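Long-range contact in mycolic acid synthase (Mycobacterium tuberculosis, PDB 1L1E), which probably converts a double bond at the proximal position of an alpha mycolic acid into a cyclopropane ring, using S-adenosyl-L-methionine as the methylene donor: residues A[85-90]-A[112-117]. Sequence-based numbering, arbitrary orientation.
Sequences KYDVNV and TPRSRR
V90 and R116 pair as neighbours in parallel strands, and two backbone hydrogen bonds bracket R116: V90 N donates to S115 O (3.0 Å), and V90 O accepts from R117 N (3.1 Å). S115 OG, on a small polar side chain suited to an exposed position, hydrogen-bonds to a water. Just before the pairing begins, the N89 side chain stands in for a backbone acceptor: a lone pair of its OD1, in the amide plane, receives S115 N at 3.0 Å and 163°. Asparagine fits because its amide works both ways, ND2 giving a weak hydrogen bond to M66 O, just ahead of the neighbouring strand 67-71. R116 NH1 gives a weak bond to R114 O, and NE a bond to F107 O, tying the strand to helix 97-109.

Charge and hydrogen bonding combine ahead of the strands. D87, the first residue off helix 77-86, with positive phi, offers R114 both a carbonyl and a carboxylate. The long arginine crosses it at about a right angle, bent about CB–CG (chi2 -65°), which puts CD against the V88 backbone and 3.1 Å from N89 OD1. NE donates to D87 O at 3.0 Å from above the carbonyl plane, while D87 OD1 sits over one guanidinium face, offset toward its rim near NE and CZ. D87 OD2 is 3.2 Å from R114 NH2, a salt bridge of charges alone, since no N-H points at that oxygen.

Apolar contact is slight. V90 CG2 meets R116 CB at 4.1 Å, and the branched valine covers M79 and I83 of helix 77-86. Beyond CB the extended R116 chain leads away from V90.

Strands 89-94 and 116-120, linked by helix 97-109, form a beta-alpha-beta crossover at the sheet edge of the Rossmann-like fold of S-adenosylmethionine-dependent methyltransferases.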
loop_
_atom_site.group_PDB
_atom_site.type_symbol
_atom_site.label_atom_id
_atom_site.label_comp_id
_atom_site.label_asym_id
_atom_site.label_seq_id
_atom_site.Cartn_x
_atom_site.Cartn_y
_atom_site.Cartn_z
ATOM N N LYS A 85 16.740 -9.229 4.676
ATOM C CA LYS A 85 16.338 -10.624 4.545
ATOM C C LYS A 85 16.596 -11.250 3.184
ATOM O O LYS A 85 16.944 -12.426 3.098
ATOM C CB LYS A 85 14.848 -10.810 4.890
ATOM C CG LYS A 85 14.388 -12.258 4.719
ATOM C CD LYS A 85 12.936 -12.497 5.123
ATOM C CE LYS A 85 12.549 -13.943 4.816
ATOM N NZ LYS A 85 11.295 -14.357 5.502
ATOM N N TYR A 86 16.427 -10.479 2.113
ATOM C CA TYR A 86 16.623 -11.040 0.785
ATOM C C TYR A 86 17.934 -10.632 0.115
ATOM O O TYR A 86 18.267 -11.130 -0.952
ATOM C CB TYR A 86 15.420 -10.684 -0.100
ATOM C CG TYR A 86 14.093 -11.128 0.506
ATOM C CD1 TYR A 86 13.479 -10.380 1.517
ATOM C CD2 TYR A 86 13.476 -12.311 0.097
ATOM C CE1 TYR A 86 12.281 -10.803 2.106
ATOM C CE2 TYR A 86 12.272 -12.746 0.684
ATOM C CZ TYR A 86 11.689 -11.986 1.682
ATOM O OH TYR A 86 10.512 -12.406 2.258
ATOM N N ASP A 87 18.666 -9.721 0.743
ATOM C CA ASP A 87 19.964 -9.277 0.236
ATOM C C ASP A 87 19.957 -8.717 -1.195
ATOM O O ASP A 87 20.791 -9.090 -2.028
ATOM C CB ASP A 87 20.961 -10.439 0.352
ATOM C CG ASP A 87 22.382 -10.023 0.058
ATOM O OD1 ASP A 87 22.725 -8.857 0.343
ATOM O OD2 ASP A 87 23.162 -10.864 -0.445
ATOM N N VAL A 88 19.021 -7.815 -1.477
ATOM C CA VAL A 88 18.930 -7.209 -2.800
ATOM C C VAL A 88 19.201 -5.718 -2.728
ATOM O O VAL A 88 19.183 -5.131 -1.649
ATOM C CB VAL A 88 17.523 -7.415 -3.428
ATOM C CG1 VAL A 88 17.237 -8.885 -3.570
ATOM C CG2 VAL A 88 16.441 -6.733 -2.566
ATOM N N ASN A 89 19.475 -5.117 -3.885
ATOM C CA ASN A 89 19.709 -3.681 -3.999
ATOM C C ASN A 89 18.304 -3.099 -4.149
ATOM O O ASN A 89 17.413 -3.780 -4.667
ATOM C CB ASN A 89 20.529 -3.373 -5.261
ATOM C CG ASN A 89 21.841 -4.136 -5.307
ATOM O OD1 ASN A 89 22.773 -3.850 -4.542
ATOM N ND2 ASN A 89 21.918 -5.119 -6.197
ATOM N N VAL A 90 18.098 -1.863 -3.707
ATOM C CA VAL A 90 16.772 -1.263 -3.806
ATOM C C VAL A 90 16.743 0.193 -4.277
ATOM O O VAL A 90 17.760 0.886 -4.307
ATOM C CB VAL A 90 16.013 -1.336 -2.437
ATOM C CG1 VAL A 90 15.905 -2.781 -1.972
ATOM C CG2 VAL A 90 16.734 -0.514 -1.386
ATOM N N THR A 112 25.693 -2.030 4.409
ATOM C CA THR A 112 25.512 -3.166 3.524
ATOM C C THR A 112 26.161 -2.803 2.193
ATOM O O THR A 112 26.149 -1.637 1.783
ATOM C CB THR A 112 23.995 -3.487 3.280
ATOM O OG1 THR A 112 23.872 -4.503 2.271
ATOM C CG2 THR A 112 23.237 -2.242 2.821
ATOM N N PRO A 113 26.775 -3.787 1.524
ATOM C CA PRO A 113 27.406 -3.510 0.234
ATOM C C PRO A 113 26.313 -3.315 -0.811
ATOM O O PRO A 113 26.595 -3.093 -1.985
ATOM C CB PRO A 113 28.226 -4.765 -0.025
ATOM C CG PRO A 113 27.456 -5.829 0.691
ATOM C CD PRO A 113 27.083 -5.151 1.974
ATOM N N ARG A 114 25.062 -3.413 -0.367
ATOM C CA ARG A 114 23.916 -3.240 -1.253
ATOM C C ARG A 114 23.621 -1.776 -1.522
ATOM O O ARG A 114 23.658 -0.948 -0.620
ATOM C CB ARG A 114 22.674 -3.910 -0.651
ATOM C CG ARG A 114 22.708 -5.413 -0.749
ATOM C CD ARG A 114 22.654 -5.824 -2.212
ATOM N NE ARG A 114 23.084 -7.199 -2.423
ATOM C CZ ARG A 114 24.336 -7.621 -2.283
ATOM N NH1 ARG A 114 25.290 -6.771 -1.928
ATOM N NH2 ARG A 114 24.631 -8.897 -2.499
ATOM N N SER A 115 23.317 -1.471 -2.777
ATOM C CA SER A 115 22.998 -0.115 -3.202
ATOM C C SER A 115 21.598 0.222 -2.732
ATOM O O SER A 115 20.698 -0.607 -2.815
ATOM C CB SER A 115 23.060 -0.011 -4.729
ATOM O OG SER A 115 22.656 1.274 -5.166
ATOM N N ARG A 116 21.414 1.440 -2.241
ATOM C CA ARG A 116 20.111 1.856 -1.754
ATOM C C ARG A 116 19.828 3.291 -2.142
ATOM O O ARG A 116 20.592 4.201 -1.807
ATOM C CB ARG A 116 20.037 1.667 -0.230
ATOM C CG ARG A 116 21.292 2.083 0.549
ATOM C CD ARG A 116 21.309 1.427 1.936
ATOM N NE ARG A 116 22.417 1.878 2.784
ATOM C CZ ARG A 116 23.705 1.640 2.546
ATOM N NH1 ARG A 116 24.082 0.949 1.477
ATOM N NH2 ARG A 116 24.621 2.100 3.387
ATOM N N ARG A 117 18.726 3.489 -2.862
ATOM C CA ARG A 117 18.343 4.814 -3.319
ATOM C C ARG A 117 16.874 5.134 -3.099
ATOM O O ARG A 117 16.008 4.279 -3.265
ATOM C CB ARG A 117 18.641 4.974 -4.807
ATOM C CG ARG A 117 19.996 5.561 -5.158
ATOM C CD ARG A 117 19.918 6.164 -6.568
ATOM N NE ARG A 117 19.392 5.186 -7.515
ATOM C CZ ARG A 117 18.759 5.483 -8.648
ATOM N NH1 ARG A 117 18.554 6.745 -9.006
ATOM N NH2 ARG A 117 18.322 4.503 -9.423
HETATM O O HOH W 1 19.865 0.676 -5.645
#